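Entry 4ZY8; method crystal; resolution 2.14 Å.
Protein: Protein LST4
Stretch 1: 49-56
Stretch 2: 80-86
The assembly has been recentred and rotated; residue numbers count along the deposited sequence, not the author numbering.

Stretch 1, residues 49-56: ELKDYIFG
Stretch 2 80-86: VLFTRIF

Residues 49-55 are helical, part of a helix that begins earlier in the chain, with phi/psi about -70/-40 for 49-54 and -104/4 at Phe-55; backbone hydrogen bonds include Ile-54 N to Leu-50 O (2.8 Å) and Phe-55 N to Lys-51 O (2.9 Å). Residues 80-86 are an extended strand, phi/psi near -115/130 through 85 and -149/165 at Phe-86, continuing at both ends. The axes approach to 9.6 Å, their N-to-C directions 56° apart. In register, Tyr-53 CA lies 8.4 Å from Leu-81 CA, and Ile-54 CA 6.8 Å from Thr-83 CA.

No hydrogen bond joins the stretches; the contact is apolar packing. Strand alternation points Leu-81, Thr-83 and Ile-85 toward the helix. Leu-81 (chi1 t, chi2 p) is the residue most covered by the other stretch: its CD2 reaches Leu-50 CD2 at 4.0 Å, Tyr-53 CB at 3.7 Å and Ile-54 CG1 at 4.2 Å. Buried Leu-50 and Ile-54 (both m, t) suit this aliphatic cluster. Tyr-53 (m, chi2 -31°) offers its CB while its ring end leads away, which suits an exposed position. Thr-83 (m) places CG2 4.1 Å from Ile-54 CG2, its hydroxyl satisfied elsewhere in the structure. Ile-85 (t, t) extends its CD1 methyl to 3.8 Å from CD1 of Phe-55 (m, chi2 -81°), meeting that apolar ring obliquely, and to 4.0 Å from Ile-54 O.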

# COMPACT_ATOMS: atom_id res chain seq x y z
N GLU A 49 11.86 -9.11 -2.46
CA GLU A 49 10.83 -9.87 -3.14
C GLU A 49 9.57 -9.01 -3.20
O GLU A 49 8.84 -9.05 -4.19
CB GLU A 49 10.58 -11.20 -2.43
CG GLU A 49 9.50 -12.07 -3.06
CD GLU A 49 9.34 -13.40 -2.33
OE1 GLU A 49 10.24 -13.74 -1.53
OE2 GLU A 49 8.33 -14.10 -2.56
N LEU A 50 9.32 -8.23 -2.15
CA LEU A 50 8.14 -7.35 -2.14
C LEU A 50 8.24 -6.22 -3.14
O LEU A 50 7.28 -5.97 -3.85
CB LEU A 50 7.89 -6.80 -0.73
CG LEU A 50 7.27 -7.88 0.16
CD1 LEU A 50 7.15 -7.41 1.58
CD2 LEU A 50 5.90 -8.27 -0.36
N LYS A 51 9.41 -5.57 -3.24
CA LYS A 51 9.61 -4.50 -4.22
C LYS A 51 9.25 -4.97 -5.62
O LYS A 51 8.70 -4.22 -6.42
CB LYS A 51 11.07 -4.01 -4.24
CG LYS A 51 11.55 -3.36 -2.94
CD LYS A 51 11.32 -1.87 -2.94
CE LYS A 51 12.12 -1.20 -1.83
NZ LYS A 51 13.43 -1.88 -1.64
N ASP A 52 9.55 -6.23 -5.88
CA ASP A 52 9.28 -6.85 -7.17
C ASP A 52 7.77 -7.11 -7.35
O ASP A 52 7.22 -6.84 -8.41
CB ASP A 52 10.10 -8.14 -7.30
CG ASP A 52 9.99 -8.77 -8.68
OD1 ASP A 52 10.39 -8.11 -9.66
OD2 ASP A 52 9.56 -9.94 -8.77
N TYR A 53 7.10 -7.60 -6.31
CA TYR A 53 5.65 -7.78 -6.38
C TYR A 53 4.90 -6.45 -6.48
O TYR A 53 3.89 -6.36 -7.16
CB TYR A 53 5.15 -8.55 -5.16
CG TYR A 53 5.52 -10.01 -5.14
CD1 TYR A 53 5.66 -10.73 -6.31
CD2 TYR A 53 5.70 -10.68 -3.94
CE1 TYR A 53 5.98 -12.07 -6.29
CE2 TYR A 53 6.02 -12.02 -3.91
CZ TYR A 53 6.16 -12.71 -5.08
OH TYR A 53 6.48 -14.05 -5.05
N ILE A 54 5.39 -5.42 -5.83
CA ILE A 54 4.74 -4.11 -5.82
C ILE A 54 4.99 -3.32 -7.07
O ILE A 54 4.08 -2.82 -7.66
CB ILE A 54 5.22 -3.29 -4.63
CG1 ILE A 54 4.82 -3.99 -3.36
CG2 ILE A 54 4.64 -1.90 -4.63
CD1 ILE A 54 5.55 -3.52 -2.15
N PHE A 55 6.25 -3.18 -7.45
CA PHE A 55 6.57 -2.43 -8.63
C PHE A 55 6.95 -3.34 -9.80
O PHE A 55 7.36 -2.89 -10.84
CB PHE A 55 7.71 -1.46 -8.33
CG PHE A 55 7.44 -0.51 -7.22
CD1 PHE A 55 6.69 0.62 -7.42
CD2 PHE A 55 7.98 -0.71 -5.99
CE1 PHE A 55 6.47 1.51 -6.41
CE2 PHE A 55 7.74 0.16 -4.97
CZ PHE A 55 6.99 1.29 -5.18
N GLY A 56 6.85 -4.64 -9.63
CA GLY A 56 7.23 -5.50 -10.71
C GLY A 56 6.15 -5.53 -11.75
O GLY A 56 6.35 -5.08 -12.86
N VAL A 80 -1.67 -12.94 0.94
CA VAL A 80 -2.20 -12.14 -0.15
C VAL A 80 -1.70 -10.71 0.01
O VAL A 80 -1.67 -10.20 1.12
CB VAL A 80 -3.75 -12.20 -0.17
CG1 VAL A 80 -4.34 -10.88 -0.55
CG2 VAL A 80 -4.21 -13.29 -1.12
N LEU A 81 -1.25 -10.11 -1.08
CA LEU A 81 -0.73 -8.74 -1.07
C LEU A 81 -1.65 -7.83 -1.88
O LEU A 81 -1.86 -8.08 -3.07
CB LEU A 81 0.70 -8.71 -1.63
CG LEU A 81 1.44 -7.37 -1.77
CD1 LEU A 81 1.82 -6.82 -0.40
CD2 LEU A 81 2.70 -7.52 -2.64
N PHE A 82 -2.24 -6.81 -1.25
CA PHE A 82 -3.01 -5.86 -2.03
C PHE A 82 -2.37 -4.48 -2.01
O PHE A 82 -1.96 -3.98 -0.96
CB PHE A 82 -4.49 -5.82 -1.61
CG PHE A 82 -4.76 -5.43 -0.16
CD1 PHE A 82 -5.15 -4.14 0.16
CD2 PHE A 82 -4.71 -6.37 0.85
CE1 PHE A 82 -5.45 -3.78 1.49
CE2 PHE A 82 -5.00 -6.04 2.18
CZ PHE A 82 -5.38 -4.74 2.49
N THR A 83 -2.28 -3.89 -3.19
CA THR A 83 -1.50 -2.68 -3.42
C THR A 83 -2.29 -1.59 -4.14
O THR A 83 -2.84 -1.82 -5.21
CB THR A 83 -0.24 -2.98 -4.27
OG1 THR A 83 0.63 -3.86 -3.55
CG2 THR A 83 0.54 -1.70 -4.60
N ARG A 84 -2.30 -0.39 -3.57
CA ARG A 84 -2.74 0.80 -4.27
C ARG A 84 -1.51 1.53 -4.78
O ARG A 84 -0.65 1.93 -3.99
CB ARG A 84 -3.55 1.71 -3.33
CG ARG A 84 -3.71 3.18 -3.78
CD ARG A 84 -4.59 3.34 -5.04
NE ARG A 84 -5.91 2.69 -4.89
CZ ARG A 84 -7.04 3.29 -4.51
NH1 ARG A 84 -7.07 4.59 -4.21
NH2 ARG A 84 -8.15 2.57 -4.44
N ILE A 85 -1.42 1.74 -6.08
CA ILE A 85 -0.26 2.43 -6.61
C ILE A 85 -0.76 3.65 -7.40
O ILE A 85 -1.76 3.56 -8.08
CB ILE A 85 0.63 1.46 -7.44
CG1 ILE A 85 1.98 2.07 -7.79
CG2 ILE A 85 -0.10 0.90 -8.66
CD1 ILE A 85 2.99 1.01 -8.19
N PHE A 86 -0.13 4.80 -7.21
CA PHE A 86 -0.59 6.04 -7.83
C PHE A 86 0.56 6.98 -8.12
O PHE A 86 1.65 6.82 -7.58
CB PHE A 86 -1.62 6.75 -6.95
CG PHE A 86 -1.13 7.05 -5.55
CD1 PHE A 86 -1.22 6.08 -4.56
CD2 PHE A 86 -0.62 8.29 -5.23
CE1 PHE A 86 -0.77 6.34 -3.27
CE2 PHE A 86 -0.18 8.56 -3.94
CZ PHE A 86 -0.25 7.57 -2.96